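Local coordinates for twitching motility protein PilT (Aquifex aeolicus, PDB 2EYU) that probably acts as an ATP-driven motor that retracts type IV pili and so powers twitching motility, this fragment being its C-terminal domain, at residues M45-Y48 against I49-T52; T84-F87 against A88-L91; T138-R141 against I142-F146; I191-L194 against I195-K199; T222-K225 against L226-G230. The protein carries 1 engineered substitution. All coordinates share one frame; numbering follows the deposited sequence.

Interaction 1 of 5, residues M45-Y48 against I49-T52; sequences MIDY and INQT
Ile49 N and Asn50 N bond back to Met45 O and Ile46 O in the i to i+4 pattern of an alpha-helix, and the bond from Asn50 N to Ile46 O is the straighter, with an N-H...O angle of 170°. These are the closing turns of helix 38-52, whose first residues belong to the probable P-loop (Walker A) of this P-loop NTPase fold. In the last turn the regular pattern frays. Tyr48 O takes weak bonds from Gln51 N and Thr52 N and, besides these, a hydrogen bond from Thr52 OG1 at 3.1 Å. Threonine suits this place because its OG1, beside the backbone N at chi1 -66°, folds back onto the helix and meets a carbonyl shared among several donors. The same hydroxyl hangs over one face of the Tyr48 ring, offset toward the rim, with OG1 3.4 Å from Tyr48 CE1. His22 meets the Tyr48 ring with its plane almost perpendicular, and Leu18 of helix 16-19 touches the tyrosine too. The face turned to the sheet is apolar. Ile46 and Ile49 rest on Ile57 of strand 56-61, while Ile49 and Met45, present as selenomethionine, reach Phe127 of strand 125-130. Branched isoleucines fill this layer: Ile46 CG1 and Ile49 CD1 are 4.5 Å apart, and Ile49 CD1 comes within 3.7 Å of Ile46 CA.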
loop_
_atom_site.group_PDB
_atom_site.type_symbol
_atom_site.label_atom_id
_atom_site.label_comp_id
_atom_site.label_asym_id
_atom_site.label_seq_id
_atom_site.Cartn_x
_atom_site.Cartn_y
_atom_site.Cartn_z
HETATM N N MSE A 45 -1.312 -4.483 -9.909
HETATM C CA MSE A 45 -2.677 -4.115 -9.525
HETATM C C MSE A 45 -3.257 -3.098 -10.481
HETATM O O MSE A 45 -4.418 -3.164 -10.903
HETATM C CB MSE A 45 -2.751 -3.507 -8.125
HETATM C CG MSE A 45 -2.353 -4.381 -6.965
HETATM SE SE MSE A 45 -2.386 -3.476 -5.260
HETATM C CE MSE A 45 -4.301 -3.203 -5.371
ATOM N N ILE A 46 -2.505 -2.082 -10.897
ATOM C CA ILE A 46 -3.051 -1.175 -11.901
ATOM C C ILE A 46 -3.261 -1.876 -13.230
ATOM O O ILE A 46 -4.230 -1.680 -13.970
ATOM C CB ILE A 46 -2.100 0.028 -12.071
ATOM C CG1 ILE A 46 -2.064 0.968 -10.859
ATOM C CG2 ILE A 46 -2.406 0.800 -13.345
ATOM C CD1 ILE A 46 -0.970 2.012 -11.037
ATOM N N ASP A 47 -2.324 -2.755 -13.609
ATOM C CA ASP A 47 -2.492 -3.424 -14.896
ATOM C C ASP A 47 -3.710 -4.354 -14.914
ATOM O O ASP A 47 -4.209 -4.585 -16.012
ATOM C CB ASP A 47 -1.257 -4.237 -15.300
ATOM C CG ASP A 47 -1.325 -4.619 -16.772
ATOM O OD1 ASP A 47 -1.308 -5.832 -17.062
ATOM O OD2 ASP A 47 -1.408 -3.708 -17.621
ATOM N N TYR A 48 -4.152 -4.837 -13.762
ATOM C CA TYR A 48 -5.414 -5.534 -13.603
ATOM C C TYR A 48 -6.550 -4.608 -14.016
ATOM O O TYR A 48 -7.445 -4.987 -14.767
ATOM C CB TYR A 48 -5.682 -5.981 -12.162
ATOM C CG TYR A 48 -7.063 -6.574 -11.928
ATOM C CD1 TYR A 48 -7.446 -7.809 -12.408
ATOM C CD2 TYR A 48 -8.014 -5.854 -11.206
ATOM C CE1 TYR A 48 -8.711 -8.338 -12.192
ATOM C CE2 TYR A 48 -9.274 -6.365 -10.984
ATOM C CZ TYR A 48 -9.631 -7.606 -11.474
ATOM O OH TYR A 48 -10.891 -8.088 -11.233
ATOM N N ILE A 49 -6.485 -3.406 -13.449
ATOM C CA ILE A 49 -7.501 -2.412 -13.777
ATOM C C ILE A 49 -7.512 -2.239 -15.287
ATOM O O ILE A 49 -8.566 -2.443 -15.886
ATOM C CB ILE A 49 -7.232 -1.082 -13.052
ATOM C CG1 ILE A 49 -7.000 -1.217 -11.546
ATOM C CG2 ILE A 49 -8.363 -0.120 -13.325
ATOM C CD1 ILE A 49 -6.436 0.019 -10.876
ATOM N N ASN A 50 -6.356 -1.896 -15.855
ATOM C CA ASN A 50 -6.159 -1.751 -17.289
ATOM C C ASN A 50 -6.902 -2.804 -18.104
ATOM O O ASN A 50 -7.509 -2.499 -19.132
ATOM C CB ASN A 50 -4.665 -1.871 -17.622
ATOM C CG ASN A 50 -4.199 -1.294 -18.929
ATOM O OD1 ASN A 50 -3.056 -1.531 -19.348
ATOM N ND2 ASN A 50 -5.004 -0.505 -19.624
ATOM N N GLN A 51 -6.823 -4.052 -17.640
ATOM C CA GLN A 51 -7.318 -5.174 -18.425
ATOM C C GLN A 51 -8.809 -5.401 -18.209
ATOM O O GLN A 51 -9.483 -6.015 -19.015
ATOM C CB GLN A 51 -6.610 -6.476 -18.043
ATOM C CG GLN A 51 -5.105 -6.397 -17.943
ATOM C CD GLN A 51 -4.512 -7.348 -16.930
ATOM O OE1 GLN A 51 -3.772 -6.914 -16.044
ATOM N NE2 GLN A 51 -4.842 -8.630 -17.063
ATOM N N THR A 52 -9.301 -4.906 -17.078
ATOM C CA THR A 52 -10.652 -5.262 -16.647
ATOM C C THR A 52 -11.642 -4.136 -16.817
ATOM O O THR A 52 -12.813 -4.356 -17.157
ATOM C CB THR A 52 -10.576 -5.705 -15.170
ATOM O OG1 THR A 52 -9.807 -6.921 -15.138
ATOM C CG2 THR A 52 -11.951 -5.995 -14.615
#

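Interaction 2 of 5, residues T84-F87 against A88-L91; sequences TKSF and ADAL
Ala88 sits in the first turn of helix 87-97, two residues past the capping Ser86, and its small CB meets Glu111 of helix 110-121. Asp89 comes next, and its N is taken up by Ser86 OG at 3.1 Å, although the place of that hydroxyl is less sure. Ser86 is the N-cap: with OG between the backbone N and the carbonyl carbon (chi1 66°), the short side chain doubles back to an amide that has no earlier helical carbonyl to bond. The carbon chain of Lys85 crosses Asp89 at about a right angle, CE lying 3.4 Å from Asp89 CB. Its ammonium stays beyond salt-bridge range, with Lys85 NZ 4.4 Å from Asp89 OD2, so any attraction is probably modest. The cap opens a helix of the alpha/beta P-loop NTPase fold, on the chain between strands 74-79 and 101-104. At Ala90 the first full turn closes, N to Ser86 O at 3.1 Å. A methyl is all this position carries, and Ala90 CB is packed tightly against the Thr84 methyl, 3.4 Å from CG2. Leu91 N then bonds to Phe87 O at 2.7 Å, the N-H...O angle bent to 132°. Leu91 and Phe87 both press their apolar groups on Ile60 and Val104 of the sheet and on Thr112 of helix 110-121.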
loop_
_atom_site.group_PDB
_atom_site.type_symbol
_atom_site.label_atom_id
_atom_site.label_comp_id
_atom_site.label_asym_id
_atom_site.label_seq_id
_atom_site.Cartn_x
_atom_site.Cartn_y
_atom_site.Cartn_z
ATOM N N THR A 84 6.696 16.666 -16.302
ATOM C CA THR A 84 6.528 17.871 -15.465
ATOM C C THR A 84 7.633 18.019 -14.438
ATOM O O THR A 84 8.786 17.694 -14.752
ATOM C CB THR A 84 5.128 17.855 -14.823
ATOM O OG1 THR A 84 5.005 18.912 -13.869
ATOM C CG2 THR A 84 4.907 16.542 -14.093
ATOM N N LYS A 85 7.384 18.513 -13.224
ATOM C CA LYS A 85 8.488 18.808 -12.313
ATOM C C LYS A 85 8.283 18.337 -10.883
ATOM O O LYS A 85 9.123 17.610 -10.338
ATOM C CB LYS A 85 8.769 20.319 -12.299
ATOM C CG LYS A 85 7.623 21.207 -11.851
ATOM C CD LYS A 85 7.801 21.662 -10.410
ATOM C CE LYS A 85 6.506 22.298 -9.852
ATOM N NZ LYS A 85 6.783 23.124 -8.635
ATOM N N SER A 86 7.200 18.727 -10.223
ATOM C CA SER A 86 6.992 18.370 -8.822
ATOM C C SER A 86 5.795 17.436 -8.694
ATOM O O SER A 86 4.832 17.545 -9.462
ATOM C CB SER A 86 6.808 19.643 -7.991
ATOM O OG SER A 86 5.611 20.307 -8.357
ATOM N N PHE A 87 5.833 16.495 -7.750
ATOM C CA PHE A 87 4.689 15.591 -7.630
ATOM C C PHE A 87 3.436 16.404 -7.322
ATOM O O PHE A 87 2.349 16.149 -7.837
ATOM C CB PHE A 87 4.908 14.534 -6.556
ATOM C CG PHE A 87 5.531 13.232 -7.026
ATOM C CD1 PHE A 87 6.901 13.160 -7.224
ATOM C CD2 PHE A 87 4.761 12.105 -7.257
ATOM C CE1 PHE A 87 7.492 11.984 -7.648
ATOM C CE2 PHE A 87 5.346 10.928 -7.690
ATOM C CZ PHE A 87 6.717 10.864 -7.887
ATOM N N ALA A 88 3.613 17.405 -6.458
ATOM C CA ALA A 88 2.493 18.250 -6.066
ATOM C C ALA A 88 1.832 18.885 -7.288
ATOM O O ALA A 88 0.630 18.717 -7.526
ATOM C CB ALA A 88 2.950 19.324 -5.088
ATOM N N ASP A 89 2.643 19.622 -8.037
ATOM C CA ASP A 89 2.228 20.271 -9.271
ATOM C C ASP A 89 1.377 19.349 -10.143
ATOM O O ASP A 89 0.191 19.603 -10.326
ATOM C CB ASP A 89 3.446 20.722 -10.085
ATOM C CG ASP A 89 3.124 21.975 -10.888
ATOM O OD1 ASP A 89 3.267 21.940 -12.129
ATOM O OD2 ASP A 89 2.727 22.977 -10.270
ATOM N N ALA A 90 2.017 18.299 -10.627
ATOM C CA ALA A 90 1.422 17.260 -11.444
ATOM C C ALA A 90 0.218 16.618 -10.783
ATOM O O ALA A 90 -0.745 16.148 -11.395
ATOM C CB ALA A 90 2.451 16.166 -11.708
ATOM N N LEU A 91 0.257 16.553 -9.446
ATOM C CA LEU A 91 -0.904 15.846 -8.869
ATOM C C LEU A 91 -2.142 16.711 -9.043
ATOM O O LEU A 91 -3.190 16.279 -9.529
ATOM C CB LEU A 91 -0.597 15.505 -7.429
ATOM C CG LEU A 91 -0.933 14.106 -6.925
ATOM C CD1 LEU A 91 -0.733 14.057 -5.415
ATOM C CD2 LEU A 91 -2.352 13.713 -7.302
#

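Interaction 3 of 5, residues T138-R141 against I142-F146; sequences TIHR and IVDIF
Val143 N bonds to Ile139 O at 3.0 Å with an N-H...O angle of 167°, and Ile142 N to Thr138 O at 3.1 Å. These are regular alpha-helical bonds near the end of helix 135-144, which follows strand 125-130 in the P-loop NTPase core. Asp144 N and Ile145 N carry the pattern on to His140 O and Arg141 O, though both carbonyls are crowded in the model and their places less certain. Beyond them the chain turns, with Phe146 N bonded to Val143 O. The Thr138 hydroxyl is satisfied outside this stretch, by Thr132 OG1 and Thr134 O. On the solvent side His140 and Asp144, one turn apart, lie side by side and point the same way, their ring and carboxylate planes 72° apart. His140 ND1 is 4.0 Å from Asp144 OD1; if the imidazole were protonated, the carboxylate would probably favour that charge. The Ile145 side chain is modelled too close to Arg141 O, so its exact position is uncertain, but it also touches Val113 of helix 110-121. With a serine here, the lost hydrocarbon would probably leave Val113 with less apolar cover. The buried face is made of branched side chains: Ile142 packs on Leu130 and Leu158, and Val143 on Val154. With Val143 CG2 placed beside the backbone N, opposite the carbonyl carbon, this methyl comes 4.5 Å from Ile139 CG2 and 3.4 Å from Ile139 O.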
loop_
_atom_site.group_PDB
_atom_site.type_symbol
_atom_site.label_atom_id
_atom_site.label_comp_id
_atom_site.label_asym_id
_atom_site.label_seq_id
_atom_site.Cartn_x
_atom_site.Cartn_y
_atom_site.Cartn_z
ATOM N N THR A 138 3.167 3.340 8.826
ATOM C CA THR A 138 2.602 3.975 7.633
ATOM C C THR A 138 1.628 5.081 8.012
ATOM O O THR A 138 1.675 6.175 7.448
ATOM C CB THR A 138 1.939 2.909 6.748
ATOM O OG1 THR A 138 3.002 2.154 6.127
ATOM C CG2 THR A 138 1.097 3.539 5.652
ATOM N N ILE A 139 0.813 4.725 9.003
ATOM C CA ILE A 139 -0.201 5.656 9.511
ATOM C C ILE A 139 0.433 6.818 10.238
ATOM O O ILE A 139 0.038 7.969 10.112
ATOM C CB ILE A 139 -1.204 4.922 10.415
ATOM C CG1 ILE A 139 -1.964 3.864 9.629
ATOM C CG2 ILE A 139 -2.133 5.913 11.111
ATOM C CD1 ILE A 139 -2.774 2.896 10.481
ATOM N N HIS A 140 1.475 6.525 11.008
ATOM C CA HIS A 140 2.190 7.578 11.719
ATOM C C HIS A 140 2.952 8.517 10.807
ATOM O O HIS A 140 3.052 9.734 11.020
ATOM C CB HIS A 140 3.171 6.875 12.666
ATOM C CG HIS A 140 2.514 6.319 13.891
ATOM N ND1 HIS A 140 1.696 7.064 14.712
ATOM C CD2 HIS A 140 2.570 5.092 14.445
ATOM C CE1 HIS A 140 1.271 6.319 15.714
ATOM N NE2 HIS A 140 1.788 5.107 15.568
ATOM N N ARG A 141 3.551 7.986 9.738
ATOM C CA ARG A 141 4.245 8.865 8.803
ATOM C C ARG A 141 3.263 9.799 8.119
ATOM O O ARG A 141 3.491 10.999 7.947
ATOM C CB ARG A 141 4.994 8.047 7.748
ATOM C CG ARG A 141 5.482 8.854 6.558
ATOM C CD ARG A 141 6.959 9.160 6.596
ATOM N NE ARG A 141 7.826 8.027 6.835
ATOM C CZ ARG A 141 8.727 7.476 6.036
ATOM N NH1 ARG A 141 8.950 7.938 4.817
ATOM N NH2 ARG A 141 9.428 6.427 6.457
ATOM N N ILE A 142 2.128 9.225 7.714
ATOM C CA ILE A 142 1.132 10.034 7.020
ATOM C C ILE A 142 0.656 11.142 7.953
ATOM O O ILE A 142 0.659 12.308 7.573
ATOM C CB ILE A 142 -0.060 9.213 6.517
ATOM C CG1 ILE A 142 0.266 8.342 5.298
ATOM C CG2 ILE A 142 -1.238 10.138 6.211
ATOM C CD1 ILE A 142 0.925 9.173 4.206
ATOM N N VAL A 143 0.264 10.793 9.178
ATOM C CA VAL A 143 -0.285 11.822 10.054
ATOM C C VAL A 143 0.760 12.811 10.550
ATOM O O VAL A 143 0.541 14.025 10.554
ATOM C CB VAL A 143 -0.955 11.147 11.273
ATOM C CG1 VAL A 143 -1.281 12.193 12.332
ATOM C CG2 VAL A 143 -2.179 10.385 10.804
ATOM N N ASP A 144 1.898 12.289 10.994
ATOM C CA ASP A 144 2.926 13.043 11.696
ATOM C C ASP A 144 3.590 14.075 10.810
ATOM O O ASP A 144 4.235 15.043 11.192
ATOM C CB ASP A 144 4.012 12.091 12.229
ATOM C CG ASP A 144 3.789 11.687 13.672
ATOM O OD1 ASP A 144 2.941 10.799 13.903
ATOM O OD2 ASP A 144 4.472 12.255 14.549
ATOM N N ILE A 145 3.451 13.866 9.492
ATOM C CA ILE A 145 4.130 14.877 8.663
ATOM C C ILE A 145 3.382 16.195 8.787
ATOM O O ILE A 145 3.965 17.233 8.507
ATOM C CB ILE A 145 4.240 14.380 7.225
ATOM C CG1 ILE A 145 2.902 14.102 6.546
ATOM C CG2 ILE A 145 5.129 13.139 7.189
ATOM C CD1 ILE A 145 2.834 12.753 5.868
ATOM N N PHE A 146 2.126 16.153 9.224
ATOM C CA PHE A 146 1.305 17.345 9.404
ATOM C C PHE A 146 1.552 18.126 10.682
ATOM O O PHE A 146 2.052 17.588 11.664
ATOM C CB PHE A 146 -0.174 16.903 9.382
ATOM C CG PHE A 146 -0.633 16.662 7.952
ATOM C CD1 PHE A 146 -0.455 15.426 7.361
ATOM C CD2 PHE A 146 -1.227 17.665 7.213
ATOM C CE1 PHE A 146 -0.863 15.198 6.069
ATOM C CE2 PHE A 146 -1.640 17.438 5.916
ATOM C CZ PHE A 146 -1.456 16.206 5.341
#

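Interaction 4 of 5, residues I191-L194 against I195-K199; sequences IRNL and IRENK
Leu194 O receives Lys199 N at 2.8 Å, the N-H...O angle 165°, in the wide turn that finishes helix 189-197. This is a Schellman motif: Asn198 is the C-prime residue with positive phi (63°), and its N makes the second, weak bond to Ile195 O. Asparagine suits such a place because it tolerates left-handed backbone angles better than most residues. The reversal brings Lys199 over Leu194, the two side chains crossing near a right angle with Lys199 CB 3.8 Å from Leu194 CD2, an apolar contact that often accompanies this motif. The lysine tip curls back as well, Lys199 NZ giving a weak bond to Glu197 O. Before the turn, Ile195 N and Arg196 N bond regularly to Ile191 O and Arg192 O. Glu197, one turn on from Asn193, brings its carboxylate to the Asn193 side chain, but the model is too tight there for the bonding to be settled. With a lysine in place of Glu197, the Asn193 amide would lose its carboxylate neighbour and would probably be freer to turn. On another flank, Arg192 NE and Arg196 NH2 come within 4.5 Å of each other, yet the arginines are fastened to helix 151-161 and the start of strand 162-171: Arg192 by Ser159 O and Leu162 O, Arg196 by Ser159 OG and a cation-pi contact with Phe160. Arg192 O lies over one face of the Arg196 guanidinium, 4.0 Å above its plane and offset toward the rim.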
loop_
_atom_site.group_PDB
_atom_site.type_symbol
_atom_site.label_atom_id
_atom_site.label_comp_id
_atom_site.label_asym_id
_atom_site.label_seq_id
_atom_site.Cartn_x
_atom_site.Cartn_y
_atom_site.Cartn_z
ATOM N N ILE A 191 -11.622 -1.414 13.025
ATOM C CA ILE A 191 -10.345 -0.696 12.903
ATOM C C ILE A 191 -10.587 0.728 12.422
ATOM O O ILE A 191 -9.862 1.632 12.794
ATOM C CB ILE A 191 -9.366 -1.411 11.968
ATOM C CG1 ILE A 191 -10.022 -2.172 10.816
ATOM C CG2 ILE A 191 -8.469 -2.403 12.711
ATOM C CD1 ILE A 191 -9.523 -3.610 10.737
ATOM N N ARG A 192 -11.608 0.994 11.609
ATOM C CA ARG A 192 -11.923 2.387 11.263
ATOM C C ARG A 192 -12.146 3.205 12.514
ATOM O O ARG A 192 -11.550 4.241 12.733
ATOM C CB ARG A 192 -13.157 2.410 10.375
ATOM C CG ARG A 192 -12.895 1.684 9.066
ATOM C CD ARG A 192 -13.748 2.284 7.948
ATOM N NE ARG A 192 -12.914 3.032 7.039
ATOM C CZ ARG A 192 -12.339 2.710 5.901
ATOM N NH1 ARG A 192 -12.448 1.528 5.334
ATOM N NH2 ARG A 192 -11.622 3.666 5.322
ATOM N N ASN A 193 -13.021 2.686 13.372
ATOM C CA ASN A 193 -13.258 3.303 14.672
ATOM C C ASN A 193 -11.979 3.505 15.463
ATOM O O ASN A 193 -11.642 4.592 15.945
ATOM C CB ASN A 193 -14.221 2.373 15.434
ATOM C CG ASN A 193 -14.145 2.644 16.927
ATOM O OD1 ASN A 193 -14.855 3.518 17.422
ATOM N ND2 ASN A 193 -13.288 1.918 17.640
ATOM N N LEU A 194 -11.196 2.427 15.631
ATOM C CA LEU A 194 -9.981 2.593 16.443
ATOM C C LEU A 194 -9.027 3.605 15.841
ATOM O O LEU A 194 -8.396 4.359 16.593
ATOM C CB LEU A 194 -9.243 1.265 16.651
ATOM C CG LEU A 194 -10.074 0.125 17.235
ATOM C CD1 LEU A 194 -9.477 -1.211 16.804
ATOM C CD2 LEU A 194 -10.165 0.207 18.745
ATOM N N ILE A 195 -8.914 3.680 14.518
ATOM C CA ILE A 195 -8.087 4.759 13.946
ATOM C C ILE A 195 -8.592 6.136 14.355
ATOM O O ILE A 195 -7.844 7.071 14.656
ATOM C CB ILE A 195 -8.026 4.589 12.417
ATOM C CG1 ILE A 195 -7.294 3.303 12.053
ATOM C CG2 ILE A 195 -7.405 5.790 11.725
ATOM C CD1 ILE A 195 -7.014 3.124 10.582
ATOM N N ARG A 196 -9.907 6.264 14.388
ATOM C CA ARG A 196 -10.626 7.465 14.795
ATOM C C ARG A 196 -10.244 7.896 16.210
ATOM O O ARG A 196 -9.791 9.030 16.362
ATOM C CB ARG A 196 -12.136 7.214 14.677
ATOM C CG ARG A 196 -12.809 8.093 13.643
ATOM C CD ARG A 196 -14.143 7.576 13.158
ATOM N NE ARG A 196 -14.090 7.233 11.730
ATOM C CZ ARG A 196 -14.756 6.228 11.189
ATOM N NH1 ARG A 196 -15.519 5.468 11.967
ATOM N NH2 ARG A 196 -14.665 5.964 9.899
ATOM N N GLU A 197 -10.416 7.014 17.184
ATOM C CA GLU A 197 -9.995 7.182 18.556
ATOM C C GLU A 197 -8.481 7.128 18.729
ATOM O O GLU A 197 -7.993 7.357 19.837
ATOM C CB GLU A 197 -10.569 6.087 19.466
ATOM C CG GLU A 197 -12.088 6.072 19.548
ATOM C CD GLU A 197 -12.666 5.169 18.477
ATOM O OE1 GLU A 197 -12.164 4.029 18.329
ATOM O OE2 GLU A 197 -13.600 5.604 17.768
ATOM N N ASN A 198 -7.709 6.823 17.692
ATOM C CA ASN A 198 -6.264 6.725 17.880
ATOM C C ASN A 198 -5.909 5.605 18.851
ATOM O O ASN A 198 -5.245 5.852 19.861
ATOM C CB ASN A 198 -5.672 8.037 18.407
ATOM C CG ASN A 198 -4.180 8.132 18.146
ATOM O OD1 ASN A 198 -3.684 7.566 17.174
ATOM N ND2 ASN A 198 -3.460 8.852 19.001
ATOM N N LYS A 199 -6.354 4.407 18.554
ATOM C CA LYS A 199 -6.051 3.183 19.278
ATOM C C LYS A 199 -5.272 2.224 18.367
ATOM O O LYS A 199 -5.729 1.116 18.093
ATOM C CB LYS A 199 -7.305 2.459 19.751
ATOM C CG LYS A 199 -7.615 2.745 21.219
ATOM C CD LYS A 199 -9.082 3.115 21.407
ATOM C CE LYS A 199 -9.253 4.098 22.555
ATOM N NZ LYS A 199 -9.071 5.501 22.069
#

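Interaction 5 of 5, residues T222-K225 against L226-G230; sequences TLYK and LYKQG
Leu226 N and Thr222 O pair at 3.0 Å, and Tyr227 N and Leu223 O at 2.8 Å, as helix 219-228 runs to its end. Lys228 N adds a third such bond, to Tyr224 O at 2.8 Å, so each of these carbonyls has its amide donor. The hydroxyl of Thr222 is satisfied elsewhere, chiefly by Tyr182 O and also by Gln217 NE2. Lys228 folds back toward Tyr224, its chain bent at chi2 (-84°) and again at both later torsions, and NZ arrives at the ring edge rather than over a face. There it makes a weak hydrogen bond, Lys228 NZ to Tyr224 OH at 3.3 Å. Lys225 and Gln229 run side by side, but Lys225 NZ and Gln229 OE1 stay 3.7 Å apart. Gly230 N closes on Tyr227 O at 2.8 Å as part of a Schellman motif with Gly230 at C-prime, where positive phi favours glycine. Leucine fits the buried flank: Leu226 packs on Val179 and Ile232. The helix end is thus held mainly by backbone bonds and apolar packing, and the weak bond from the exposed Lys228 ammonium probably adds little.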
loop_
_atom_site.group_PDB
_atom_site.type_symbol
_atom_site.label_atom_id
_atom_site.label_comp_id
_atom_site.label_asym_id
_atom_site.label_seq_id
_atom_site.Cartn_x
_atom_site.Cartn_y
_atom_site.Cartn_z
ATOM N N THR A 222 3.012 -13.570 8.485
ATOM C CA THR A 222 3.341 -13.955 7.118
ATOM C C THR A 222 4.723 -14.606 7.040
ATOM O O THR A 222 4.932 -15.565 6.299
ATOM C CB THR A 222 3.298 -12.756 6.159
ATOM O OG1 THR A 222 1.990 -12.166 6.105
ATOM C CG2 THR A 222 3.613 -13.252 4.752
ATOM N N LEU A 223 5.685 -14.091 7.796
ATOM C CA LEU A 223 6.979 -14.733 7.954
ATOM C C LEU A 223 6.878 -16.100 8.610
ATOM O O LEU A 223 7.483 -17.114 8.247
ATOM C CB LEU A 223 7.888 -13.837 8.815
ATOM C CG LEU A 223 8.226 -12.488 8.195
ATOM C CD1 LEU A 223 8.813 -11.541 9.234
ATOM C CD2 LEU A 223 9.168 -12.702 7.024
ATOM N N TYR A 224 6.057 -16.127 9.660
ATOM C CA TYR A 224 5.805 -17.394 10.340
ATOM C C TYR A 224 5.283 -18.429 9.361
ATOM O O TYR A 224 5.850 -19.531 9.268
ATOM C CB TYR A 224 4.855 -17.164 11.506
ATOM C CG TYR A 224 4.508 -18.362 12.360
ATOM C CD1 TYR A 224 5.434 -19.350 12.646
ATOM C CD2 TYR A 224 3.233 -18.494 12.889
ATOM C CE1 TYR A 224 5.091 -20.434 13.431
ATOM C CE2 TYR A 224 2.880 -19.573 13.676
ATOM C CZ TYR A 224 3.818 -20.544 13.944
ATOM O OH TYR A 224 3.481 -21.625 14.724
ATOM N N LYS A 225 4.226 -18.135 8.608
ATOM C CA LYS A 225 3.702 -19.160 7.694
ATOM C C LYS A 225 4.660 -19.478 6.560
ATOM O O LYS A 225 4.776 -20.639 6.154
ATOM C CB LYS A 225 2.338 -18.762 7.140
ATOM C CG LYS A 225 2.014 -17.282 7.136
ATOM C CD LYS A 225 0.826 -17.013 6.216
ATOM C CE LYS A 225 1.230 -17.179 4.762
ATOM N NZ LYS A 225 0.481 -18.266 4.072
ATOM N N LEU A 226 5.378 -18.500 6.018
ATOM C CA LEU A 226 6.382 -18.820 5.004
ATOM C C LEU A 226 7.450 -19.766 5.546
ATOM O O LEU A 226 7.874 -20.689 4.847
ATOM C CB LEU A 226 7.070 -17.553 4.489
ATOM C CG LEU A 226 6.115 -16.589 3.770
ATOM C CD1 LEU A 226 6.849 -15.429 3.119
ATOM C CD2 LEU A 226 5.262 -17.336 2.742
ATOM N N TYR A 227 7.875 -19.501 6.778
ATOM C CA TYR A 227 8.869 -20.343 7.437
ATOM C C TYR A 227 8.301 -21.744 7.645
ATOM O O TYR A 227 9.006 -22.724 7.401
ATOM C CB TYR A 227 9.342 -19.744 8.771
ATOM C CG TYR A 227 10.162 -20.703 9.615
ATOM C CD1 TYR A 227 11.399 -21.176 9.208
ATOM C CD2 TYR A 227 9.685 -21.156 10.840
ATOM C CE1 TYR A 227 12.143 -22.055 9.986
ATOM C CE2 TYR A 227 10.412 -22.030 11.620
ATOM C CZ TYR A 227 11.640 -22.480 11.191
ATOM O OH TYR A 227 12.362 -23.351 11.975
ATOM N N LYS A 228 7.054 -21.798 8.096
ATOM C CA LYS A 228 6.404 -23.039 8.493
ATOM C C LYS A 228 6.100 -23.886 7.262
ATOM O O LYS A 228 5.731 -25.046 7.396
ATOM C CB LYS A 228 5.122 -22.783 9.282
ATOM C CG LYS A 228 5.313 -22.700 10.783
ATOM C CD LYS A 228 5.325 -24.079 11.422
ATOM C CE LYS A 228 6.389 -24.167 12.503
ATOM N NZ LYS A 228 6.115 -23.244 13.636
ATOM N N GLN A 229 6.271 -23.289 6.086
ATOM C CA GLN A 229 6.079 -24.021 4.837
ATOM C C GLN A 229 7.428 -24.314 4.182
ATOM O O GLN A 229 7.495 -24.798 3.054
ATOM C CB GLN A 229 5.172 -23.240 3.891
ATOM C CG GLN A 229 3.887 -22.741 4.538
ATOM C CD GLN A 229 3.219 -21.679 3.679
ATOM O OE1 GLN A 229 1.994 -21.564 3.651
ATOM N NE2 GLN A 229 4.034 -20.903 2.972
ATOM N N GLY A 230 8.497 -24.022 4.916
ATOM C CA GLY A 230 9.860 -24.262 4.457
ATOM C C GLY A 230 10.160 -23.384 3.261
ATOM O O GLY A 230 10.923 -23.706 2.347
#

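How the interactions relate
Interactions 1, 2 and 3 all lie in the P-loop NTPase family region, and helix 38-52, which carries interaction 1, begins in the probable Walker A motif. Thr138 of interaction 3 lies near that motif without touching it. Interactions 1 and 3 are nevertheless on opposite sides of the chain's centre, about 29 Å apart between centres. One direct junction joins two of the five: Ile139 CD1 of interaction 3 packs on Ile195 CD1 of interaction 4 at 4.2 Å. Interactions 4 and 5 both finish a helix with a Schellman motif, whereas interaction 2 starts one. Interactions 2 and 5 lie farthest apart, about 41 Å between centres.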